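Local coordinates for protein SYE1 (Shewanella oneidensis, PDB 4AWT) that binds FMN and probably reduces carbon-carbon double bonds at the expense of NADH or NADPH, as Old Yellow Enzyme-type flavin oxidoreductases do, at residues R106-P110 and D111-G115; E216-A219 and A220-A224; P278-P281 and V282-R286; P329-P332 and E333-H337. The protein carries 1 engineered substitution. All coordinates share one frame; numbering follows the deposited sequence. Where two conformers were deposited one is given.

Contact 1. Residues R106-P110 and D111-G115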
loop_
_atom_site.group_PDB
_atom_site.type_symbol
_atom_site.label_atom_id
_atom_site.label_comp_id
_atom_site.label_asym_id
_atom_site.label_seq_id
_atom_site.Cartn_x
_atom_site.Cartn_y
_atom_site.Cartn_z
ATOM N N ARG A 106 -11.582 10.171 -0.663
ATOM C CA ARG A 106 -12.348 10.809 0.383
ATOM C C ARG A 106 -11.820 10.593 1.776
ATOM O O ARG A 106 -12.351 11.184 2.730
ATOM C CB ARG A 106 -13.807 10.311 0.353
ATOM C CG ARG A 106 -13.949 8.888 0.849
ATOM C CD ARG A 106 -15.341 8.358 0.575
ATOM N NE ARG A 106 -15.438 6.974 0.980
ATOM C CZ ARG A 106 -16.541 6.270 0.964
ATOM N NH1 ARG A 106 -17.680 6.773 0.529
ATOM N NH2 ARG A 106 -16.484 4.988 1.370
ATOM N N VAL A 107 -10.792 9.746 1.952
ATOM C CA VAL A 107 -10.270 9.468 3.301
ATOM C C VAL A 107 -9.173 10.473 3.602
ATOM O O VAL A 107 -7.982 10.195 3.543
ATOM C CB VAL A 107 -9.831 8.015 3.431
ATOM C CG1 VAL A 107 -9.374 7.755 4.848
ATOM C CG2 VAL A 107 -10.933 7.058 3.036
ATOM N N THR A 108 -9.611 11.700 3.871
ATOM C CA THR A 108 -8.739 12.820 4.155
ATOM C C THR A 108 -9.589 13.925 4.780
ATOM O O THR A 108 -10.780 13.809 5.030
ATOM C CB THR A 108 -7.980 13.260 2.914
ATOM O OG1 THR A 108 -6.952 14.161 3.330
ATOM C CG2 THR A 108 -8.874 13.903 1.864
ATOM N N HIS A 109 -8.899 15.005 5.063
ATOM C CA HIS A 109 -9.465 16.217 5.629
ATOM C C HIS A 109 -8.883 17.372 4.837
ATOM O O HIS A 109 -7.699 17.292 4.474
ATOM C CB HIS A 109 -9.104 16.318 7.104
ATOM C CG HIS A 109 -9.725 17.434 7.795
ATOM N ND1 HIS A 109 -9.275 18.670 7.794
ATOM C CD2 HIS A 109 -10.809 17.501 8.595
ATOM C CE1 HIS A 109 -10.006 19.519 8.445
ATOM N NE2 HIS A 109 -10.987 18.809 8.998
ATOM N N PRO A 110 -9.624 18.442 4.593
ATOM C CA PRO A 110 -9.083 19.600 3.876
ATOM C C PRO A 110 -7.741 20.088 4.373
ATOM O O PRO A 110 -6.923 20.586 3.580
ATOM C CB PRO A 110 -10.220 20.660 4.029
ATOM C CG PRO A 110 -11.420 19.757 3.998
ATOM C CD PRO A 110 -11.059 18.612 4.905
ATOM N N ASP A 111 -7.437 20.062 5.590
ATOM C CA ASP A 111 -6.202 20.491 6.198
ATOM C C ASP A 111 -5.022 19.726 5.585
ATOM O O ASP A 111 -3.925 20.268 5.601
ATOM C CB ASP A 111 -6.171 20.328 7.692
ATOM C CG ASP A 111 -6.996 21.232 8.486
ATOM O OD1 ASP A 111 -7.659 22.134 7.916
ATOM O OD2 ASP A 111 -7.007 21.123 9.765
ATOM N N ASN A 112 -5.208 18.525 5.090
ATOM C CA ASN A 112 -4.122 17.779 4.484
ATOM C C ASN A 112 -3.984 17.970 3.012
ATOM O O ASN A 112 -3.022 17.486 2.436
ATOM C CB ASN A 112 -4.331 16.285 4.801
ATOM C CG ASN A 112 -4.109 15.935 6.231
ATOM O OD1 ASN A 112 -3.320 16.599 6.912
ATOM N ND2 ASN A 112 -4.727 14.885 6.728
ATOM N N ILE A 113 -4.940 18.666 2.378
ATOM C CA ILE A 113 -4.970 18.821 0.947
ATOM C C ILE A 113 -5.199 20.285 0.554
ATOM O O ILE A 113 -5.935 20.633 -0.345
ATOM C CB ILE A 113 -5.968 17.876 0.270
ATOM C CG1 ILE A 113 -7.407 18.039 0.765
ATOM C CG2 ILE A 113 -5.512 16.410 0.449
ATOM C CD1 ILE A 113 -8.417 17.312 -0.078
ATOM N N ASP A 114 -4.471 21.144 1.250
ATOM C CA ASP A 114 -4.393 22.581 0.848
ATOM C C ASP A 114 -5.760 23.223 0.910
ATOM O O ASP A 114 -6.035 24.183 0.166
ATOM C CB ASP A 114 -3.743 22.727 -0.556
ATOM C CG ASP A 114 -2.313 22.280 -0.716
ATOM O OD1 ASP A 114 -1.561 22.392 0.296
ATOM O OD2 ASP A 114 -1.889 21.848 -1.835
ATOM N N GLY A 115 -6.623 22.757 1.795
ATOM C CA GLY A 115 -7.953 23.341 1.980
ATOM C C GLY A 115 -8.985 22.852 0.967
ATOM O O GLY A 115 -10.134 23.300 1.034
#

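Contact 2. Residues E216-A219 and A220-A224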
loop_
_atom_site.group_PDB
_atom_site.type_symbol
_atom_site.label_atom_id
_atom_site.label_comp_id
_atom_site.label_asym_id
_atom_site.label_seq_id
_atom_site.Cartn_x
_atom_site.Cartn_y
_atom_site.Cartn_z
ATOM N N GLU A 216 -8.011 1.495 -16.102
ATOM C CA GLU A 216 -7.375 2.579 -16.788
ATOM C C GLU A 216 -6.125 3.074 -16.091
ATOM O O GLU A 216 -5.120 3.434 -16.734
ATOM C CB GLU A 216 -8.380 3.720 -16.989
ATOM C CG GLU A 216 -9.485 3.322 -17.962
ATOM C CD GLU A 216 -10.562 4.359 -18.169
ATOM O OE1 GLU A 216 -10.516 5.399 -17.482
ATOM O OE2 GLU A 216 -11.478 4.138 -18.970
ATOM N N VAL A 217 -6.146 3.115 -14.748
ATOM C CA VAL A 217 -4.953 3.475 -13.997
ATOM C C VAL A 217 -3.852 2.450 -14.235
ATOM O O VAL A 217 -2.712 2.806 -14.511
ATOM C CB VAL A 217 -5.273 3.661 -12.506
ATOM C CG1 VAL A 217 -3.973 3.831 -11.708
ATOM C CG2 VAL A 217 -6.186 4.836 -12.255
ATOM N N VAL A 218 -4.188 1.148 -14.117
ATOM C CA VAL A 218 -3.185 0.105 -14.339
ATOM C C VAL A 218 -2.637 0.185 -15.744
ATOM O O VAL A 218 -1.438 0.041 -15.955
ATOM C CB VAL A 218 -3.734 -1.261 -13.967
ATOM C CG1 VAL A 218 -2.797 -2.374 -14.398
ATOM C CG2 VAL A 218 -3.996 -1.321 -12.467
ATOM N N ALA A 219 -3.507 0.410 -16.736
ATOM C CA ALA A 219 -2.997 0.502 -18.103
ATOM C C ALA A 219 -1.967 1.595 -18.230
ATOM O O ALA A 219 -0.947 1.407 -18.896
ATOM C CB ALA A 219 -4.158 0.779 -19.076
ATOM N N ALA A 220 -2.212 2.748 -17.607
ATOM C CA ALA A 220 -1.280 3.844 -17.683
ATOM C C ALA A 220 0.034 3.534 -16.967
ATOM O O ALA A 220 1.112 3.865 -17.447
ATOM C CB ALA A 220 -1.900 5.096 -17.105
ATOM N N LEU A 221 -0.055 2.880 -15.798
ATOM C CA LEU A 221 1.157 2.504 -15.062
ATOM C C LEU A 221 2.002 1.553 -15.850
ATOM O O LEU A 221 3.237 1.698 -15.932
ATOM C CB LEU A 221 0.743 1.907 -13.714
ATOM C CG LEU A 221 0.067 2.854 -12.752
ATOM C CD1 LEU A 221 -0.569 2.076 -11.609
ATOM C CD2 LEU A 221 1.038 3.881 -12.196
ATOM N N VAL A 222 1.354 0.523 -16.441
ATOM C CA VAL A 222 2.084 -0.430 -17.256
ATOM C C VAL A 222 2.694 0.242 -18.448
ATOM O O VAL A 222 3.840 -0.050 -18.836
ATOM C CB VAL A 222 1.125 -1.570 -17.648
ATOM C CG1 VAL A 222 1.730 -2.421 -18.749
ATOM C CG2 VAL A 222 0.743 -2.405 -16.440
ATOM N N ASP A 223 1.925 1.127 -19.105
ATOM C CA ASP A 223 2.517 1.833 -20.267
ATOM C C ASP A 223 3.723 2.641 -19.872
ATOM O O ASP A 223 4.678 2.732 -20.632
ATOM C CB ASP A 223 1.434 2.736 -20.861
ATOM C CG ASP A 223 1.743 3.322 -22.182
ATOM O OD1 ASP A 223 1.989 2.502 -23.100
ATOM O OD2 ASP A 223 1.691 4.562 -22.355
ATOM N N ALA A 224 3.710 3.227 -18.692
ATOM C CA ALA A 224 4.819 4.073 -18.276
ATOM C C ALA A 224 6.066 3.280 -17.948
ATOM O O ALA A 224 7.154 3.684 -18.337
ATOM C CB ALA A 224 4.375 4.902 -17.072
#

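Contact 3. Residues P278-P281 and V282-R286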
loop_
_atom_site.group_PDB
_atom_site.type_symbol
_atom_site.label_atom_id
_atom_site.label_comp_id
_atom_site.label_asym_id
_atom_site.label_seq_id
_atom_site.Cartn_x
_atom_site.Cartn_y
_atom_site.Cartn_z
ATOM N N PRO A 278 -11.769 -10.026 8.734
ATOM C CA PRO A 278 -12.908 -10.826 8.311
ATOM C C PRO A 278 -12.465 -12.216 7.897
ATOM O O PRO A 278 -11.382 -12.421 7.385
ATOM C CB PRO A 278 -13.487 -10.027 7.130
ATOM C CG PRO A 278 -12.295 -9.293 6.569
ATOM C CD PRO A 278 -11.459 -8.956 7.753
ATOM N N ASP A 279 -13.379 -13.176 7.986
ATOM C CA ASP A 279 -13.150 -14.531 7.503
ATOM C C ASP A 279 -12.885 -14.441 6.020
ATOM O O ASP A 279 -13.693 -13.881 5.277
ATOM C CB ASP A 279 -14.400 -15.344 7.772
ATOM C CG ASP A 279 -14.323 -16.749 7.163
ATOM O OD1 ASP A 279 -13.308 -17.365 7.573
ATOM O OD2 ASP A 279 -15.155 -17.233 6.380
ATOM N N THR A 280 -11.775 -14.974 5.597
ATOM C CA THR A 280 -11.367 -14.957 4.197
ATOM C C THR A 280 -11.251 -16.398 3.770
ATOM O O THR A 280 -10.197 -17.031 3.974
ATOM C CB THR A 280 -10.049 -14.226 4.054
ATOM O OG1 THR A 280 -10.190 -12.915 4.640
ATOM C CG2 THR A 280 -9.662 -14.019 2.620
ATOM N N PRO A 281 -12.338 -16.971 3.198
ATOM C CA PRO A 281 -12.356 -18.411 2.990
ATOM C C PRO A 281 -11.232 -18.900 2.120
ATOM O O PRO A 281 -10.872 -18.281 1.110
ATOM C CB PRO A 281 -13.733 -18.638 2.312
ATOM C CG PRO A 281 -14.580 -17.480 2.843
ATOM C CD PRO A 281 -13.624 -16.344 2.887
ATOM N N VAL A 282 -10.710 -20.081 2.457
ATOM C CA VAL A 282 -9.710 -20.704 1.619
ATOM C C VAL A 282 -10.219 -20.899 0.214
ATOM O O VAL A 282 -9.453 -20.721 -0.728
ATOM C CB VAL A 282 -9.226 -22.024 2.272
ATOM C CG1 VAL A 282 -8.353 -22.781 1.306
ATOM C CG2 VAL A 282 -8.458 -21.776 3.550
ATOM N N SER A 283 -11.479 -21.246 0.019
ATOM C CA SER A 283 -12.036 -21.432 -1.326
ATOM C C SER A 283 -11.887 -20.152 -2.144
ATOM O O SER A 283 -11.607 -20.213 -3.351
ATOM C CB SER A 283 -13.497 -21.854 -1.268
ATOM O OG SER A 283 -14.256 -20.932 -0.506
ATOM N N PHE A 284 -12.090 -19.037 -1.507
ATOM C CA PHE A 284 -11.948 -17.730 -2.174
ATOM C C PHE A 284 -10.476 -17.460 -2.490
ATOM O O PHE A 284 -10.130 -17.050 -3.602
ATOM C CB PHE A 284 -12.532 -16.650 -1.317
ATOM C CG PHE A 284 -12.380 -15.240 -1.839
ATOM C CD1 PHE A 284 -12.490 -14.884 -3.164
ATOM C CD2 PHE A 284 -12.119 -14.240 -0.960
ATOM C CE1 PHE A 284 -12.354 -13.581 -3.572
ATOM C CE2 PHE A 284 -11.992 -12.920 -1.344
ATOM C CZ PHE A 284 -12.105 -12.591 -2.705
ATOM N N LYS A 285 -9.578 -17.722 -1.528
ATOM C CA LYS A 285 -8.164 -17.595 -1.810
ATOM C C LYS A 285 -7.764 -18.466 -2.979
ATOM O O LYS A 285 -6.969 -18.053 -3.836
ATOM C CB LYS A 285 -7.338 -17.939 -0.561
ATOM C CG LYS A 285 -7.531 -16.983 0.566
ATOM C CD LYS A 285 -6.621 -17.324 1.770
ATOM C CE LYS A 285 -6.725 -16.302 2.843
ATOM N NZ LYS A 285 -5.803 -16.583 3.942
ATOM N N ARG A 286 -8.273 -19.686 -3.072
ATOM C CA ARG A 286 -7.907 -20.544 -4.175
ATOM C C ARG A 286 -8.457 -20.000 -5.492
ATOM O O ARG A 286 -7.781 -20.104 -6.524
ATOM C CB ARG A 286 -8.304 -21.988 -3.948
ATOM C CG ARG A 286 -7.543 -22.625 -2.791
ATOM C CD ARG A 286 -7.680 -24.116 -2.808
ATOM N NE ARG A 286 -7.111 -24.741 -1.657
ATOM C CZ ARG A 286 -5.858 -25.005 -1.438
ATOM N NH1 ARG A 286 -4.927 -24.731 -2.353
ATOM N NH2 ARG A 286 -5.482 -25.565 -0.291
HETATM O O HOH W 1 -8.440 -18.106 5.583
#

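Contact 4. Residues P329-P332 and E333-H337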
loop_
_atom_site.group_PDB
_atom_site.type_symbol
_atom_site.label_atom_id
_atom_site.label_comp_id
_atom_site.label_asym_id
_atom_site.label_seq_id
_atom_site.Cartn_x
_atom_site.Cartn_y
_atom_site.Cartn_z
ATOM N N PRO A 329 13.467 -5.067 13.371
ATOM C CA PRO A 329 14.127 -4.773 12.102
ATOM C C PRO A 329 14.658 -6.020 11.420
ATOM O O PRO A 329 14.711 -6.111 10.199
ATOM C CB PRO A 329 15.230 -3.783 12.485
ATOM C CG PRO A 329 15.495 -4.058 13.954
ATOM C CD PRO A 329 14.124 -4.383 14.511
ATOM N N ASP A 330 15.074 -6.990 12.259
ATOM C CA ASP A 330 15.567 -8.286 11.890
ATOM C C ASP A 330 14.479 -9.327 11.964
ATOM O O ASP A 330 14.714 -10.499 12.323
ATOM C CB ASP A 330 16.754 -8.695 12.765
ATOM C CG ASP A 330 16.452 -8.732 14.230
ATOM O OD1 ASP A 330 15.435 -8.144 14.689
ATOM O OD2 ASP A 330 17.263 -9.349 14.953
ATOM N N LEU A 331 13.241 -8.977 11.574
ATOM C CA LEU A 331 12.150 -9.920 11.634
ATOM C C LEU A 331 12.462 -11.212 10.933
ATOM O O LEU A 331 12.181 -12.291 11.494
ATOM C CB LEU A 331 10.858 -9.285 11.082
ATOM C CG LEU A 331 9.659 -10.216 11.146
ATOM C CD1 LEU A 331 9.227 -10.530 12.550
ATOM C CD2 LEU A 331 8.507 -9.608 10.360
ATOM N N PRO A 332 13.040 -11.228 9.727
ATOM C CA PRO A 332 13.302 -12.527 9.066
ATOM C C PRO A 332 14.156 -13.449 9.953
ATOM O O PRO A 332 13.796 -14.634 10.119
ATOM C CB PRO A 332 13.947 -12.143 7.757
ATOM C CG PRO A 332 13.372 -10.753 7.453
ATOM C CD PRO A 332 13.347 -10.098 8.825
ATOM N N GLU A 333 15.235 -12.959 10.490
ATOM C CA GLU A 333 16.080 -13.803 11.355
ATOM C C GLU A 333 15.323 -14.325 12.523
ATOM O O GLU A 333 15.489 -15.465 12.948
ATOM C CB GLU A 333 17.317 -13.023 11.785
ATOM C CG GLU A 333 18.334 -13.830 12.533
ATOM C CD GLU A 333 19.189 -14.710 11.674
ATOM O OE1 GLU A 333 18.986 -14.792 10.433
ATOM O OE2 GLU A 333 20.022 -15.442 12.214
ATOM N N ARG A 334 14.470 -13.488 13.134
ATOM C CA ARG A 334 13.697 -13.926 14.265
ATOM C C ARG A 334 12.702 -15.002 13.876
ATOM O O ARG A 334 12.551 -16.004 14.602
ATOM C CB ARG A 334 12.968 -12.763 14.943
ATOM C CG ARG A 334 13.868 -11.690 15.460
ATOM C CD ARG A 334 13.131 -10.726 16.354
ATOM N NE ARG A 334 13.903 -9.550 16.629
ATOM C CZ ARG A 334 13.904 -8.847 17.765
ATOM N NH1 ARG A 334 13.309 -9.288 18.866
ATOM N NH2 ARG A 334 14.549 -7.717 17.787
ATOM N N LEU A 335 12.003 -14.837 12.763
ATOM C CA LEU A 335 11.067 -15.849 12.314
ATOM C C LEU A 335 11.793 -17.160 12.035
ATOM O O LEU A 335 11.277 -18.235 12.346
ATOM C CB LEU A 335 10.321 -15.403 11.053
ATOM C CG LEU A 335 9.411 -14.177 11.210
ATOM C CD1 LEU A 335 8.903 -13.763 9.841
ATOM C CD2 LEU A 335 8.284 -14.455 12.191
ATOM N N ARG A 336 12.966 -17.091 11.433
ATOM C CA ARG A 336 13.686 -18.302 11.071
ATOM C C ARG A 336 14.131 -19.075 12.294
ATOM O O ARG A 336 14.094 -20.320 12.292
ATOM C CB ARG A 336 14.868 -17.946 10.179
ATOM C CG ARG A 336 15.493 -19.171 9.506
ATOM C CD ARG A 336 16.350 -18.819 8.334
ATOM N NE ARG A 336 17.514 -18.011 8.713
ATOM C CZ ARG A 336 18.635 -18.449 9.214
ATOM N NH1 ARG A 336 18.833 -19.725 9.320
ATOM N NH2 ARG A 336 19.550 -17.590 9.577
ATOM N N HIS A 337 14.585 -18.381 13.320
ATOM C CA HIS A 337 15.103 -19.008 14.535
ATOM C C HIS A 337 14.069 -19.210 15.612
ATOM O O HIS A 337 14.384 -19.857 16.618
ATOM C CB HIS A 337 16.244 -18.187 15.111
ATOM C CG HIS A 337 17.499 -18.304 14.357
ATOM N ND1 HIS A 337 18.437 -19.240 14.668
ATOM C CD2 HIS A 337 17.984 -17.585 13.318
ATOM C CE1 HIS A 337 19.459 -19.109 13.860
ATOM N NE2 HIS A 337 19.250 -18.165 13.019
#

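Contact 1. Residues R106-P110 and D111-G115
His109 turns its ring beside the side chain of Asp111 through two torsions: CG of His109 lies anti to the backbone N (chi1 -175°), while CG of Asp111 lies anti to its carbonyl carbon (chi1 -72°), and the side chains run side by side in the same direction. Ring and carboxylate are turned 67° apart, with His109 CE1 3.5 Å from Asp111 CG. The backbone N of Asp111 donates to His109 ND1 over 3.2 Å, meeting the ring at its edge and tilted a little from its plane. Histidine suits the place because ND1 can accept this peptide N-H two residues ahead, while CD of Pro110 lies over one face of the ring, toward the rim. An alanine here is likely to leave the N-H of Asp111 without its acceptor and strip Pro110 CD of the ring it packs on. The backbone then coils into a short 3-10 turn. Asn112 N donates to His109 O at 2.8 Å, and Pro110 O accepts two bonds from opposite faces of its plane, Ile113 N at 3.0 Å and Gly115 N at 2.8 Å. The second reaches back five residues, after Asp114 and Gly115 have both taken positive phi, easy for glycine. Thr108, just ahead of the turn, lays CG2 3.9 Å from Ile113 CD1, and its OG1 bonds to Lys66 O. The turn belongs to the loop between strands 96-102 and 119-120; strand 130-133 lies against it, with Val131 touching His109, Val133 touching Asp111 and Asn112, and Phe132 O bonding Asn112 ND2.

Contact 2. Residues E216-A219 and A220-A224
Val222 N donates to Val218 O over 2.9 Å in a bond only 7° from straight, nearly along the C=O axis, and it is one of four i to i+4 bonds that cross between the two segments, in a series that Ala224 N to Ala220 O continues. Its neighbours are Leu221 N to Val217 O at 3.0 Å, Asp223 N to Ala219 O at 2.9 Å and Ala220 N to Glu216 O at 3.1 Å. Side chains four residues apart are thereby stacked one turn above another. Val217 CG1 meets Leu221 CD1 at 3.8 Å, the two side chains lying alongside and pointing the same way; Leu221 CG stands anti to its carbonyl carbon (chi1 -66°), over the carbonyl of Val217. Val218 CG1 crosses Val222 CG2 at an angle, 4.1 Å away. Branched aliphatic residues suit this buried side, where Val217, Val218 and Leu221 rest on strands 177-181 and 230-234, whereas Ala219 and Ala220 keep the outer and flanking sides slim; Ala220 touches Ile160 of helix 153-172. The two acidic side chains are held by outside partners: Glu216 OE1 bonds to Tyr203 OH, and Asp223 OD2 forms a salt bridge with Arg164. Packed over two adjacent parallel strands that it joins, this helix makes the beta-alpha-beta crossover from which a TIM barrel is built.

Contact 3. Residues P278-P281 and V282-R286
Pro281 and Thr280 carry the junction between the loop 278-281 and the first turn of the helix, with Lys285 and Phe284 as their partners. Pro281 O accepts from Lys285 N at 3.0 Å, in the carbonyl plane and with an N-H...O angle of 166°, and more weakly from Phe284 N, also at 3.0 Å. Two donors on one carbonyl tie the loop to the new helix. Pro281 holds the N-cap position of helix 282-291; proline fits there because no preceding carbonyl needs its absent N-H, and its CB packs on Ser283 OG at 3.7 Å and Phe284 CB at 4.3 Å. The helix is one of the outer layer of the TIM barrel, reached by the loop that leaves strand 266-270. Thr280 and Lys285 cross at about a right angle, Thr280 CG2 resting on Lys285 CE at 3.7 Å. That methyl lies anti to the backbone N of Thr280, over the extended chain of the lysine. Thr280 O accepts a hydrogen bond from a water 2.6 Å away, and the water in turn is a weak partner of Lys285 NZ. A long chain suits Lys285, since its ammonium group reaches back past Thr280 to a salt bridge with Glu271, while the phenyl of Phe284 settles on Ile249, Tyr252 and Thr253 of helix 248-261.

Contact 4. Residues P329-P332 and E333-H337
Asp330 OD1 is gripped side-on by two nitrogens of Arg334, NE at 2.8 Å and NH2 at 3.3 Å, the closer bond being nearly straight at 164°. OD1 lies at the edge of the guanidinium, in its plane, but the carboxylate is turned 85° to that plane. NE comes from above the carboxylate, whereas NH2 uses the syn lone pair of OD1. Arg334 reaches there with CG anti to its carbonyl carbon (chi1 -60°) and the chain extended to NE. The other ends have partners too: Asp330 OD2 accepts from Tyr363 N and Arg334 NH1 donates to Pro340 O, so helix start, following loop and C-terminal tail are joined. A leucine in place of Arg334 would probably leave Asp330 OD1 without its charged mate and Pro340 O without this donor. Asp330 is the N-cap of helix 331-337, the last helix of this TIM barrel chain, yet its side chain makes no capping bond; its carbonyl serves instead, Asp330 O accepting from Arg334 N at 3.1 Å. Next in line, Leu331 O accepts from Leu335 N and Pro332 O from Arg336 N, both at 2.9 Å; proline is at home in this first turn, where its missing N-H has no helical carbonyl to meet. Leu331 CG packs on Leu335 CD1 at 3.9 Å, and Leu331 also touches Phe325 of helix 323-327. On the outer side Glu333 OE1 forms a salt bridge with Arg336 NH2 at 3.0 Å, and the ring of His337 stacks with that of Tyr339.

All four contacts lie away from the barrel's centre, partly buried, with centres about 17 to 22 Å from the chain's centre, and none touches another; contacts 2 to 4 involve outer helices, contact 1 a loop. Contact 2 sits closest in and is the most apolar, its helix leaning on two barrel strands. Contacts 3 and 4 both lie at helix starts, and in each the N-cap carbonyl accepts a helix N-H, but contact 3 adds a threonine-lysine crossing and a water, contact 4 a salt bridge. In contact 1 backbone bonds and a histidine shape a turn. Contact 4 lies across the chain's centre from contacts 1 and 2, and the side chain of Leu331 is about 8 Å from the bound FMN.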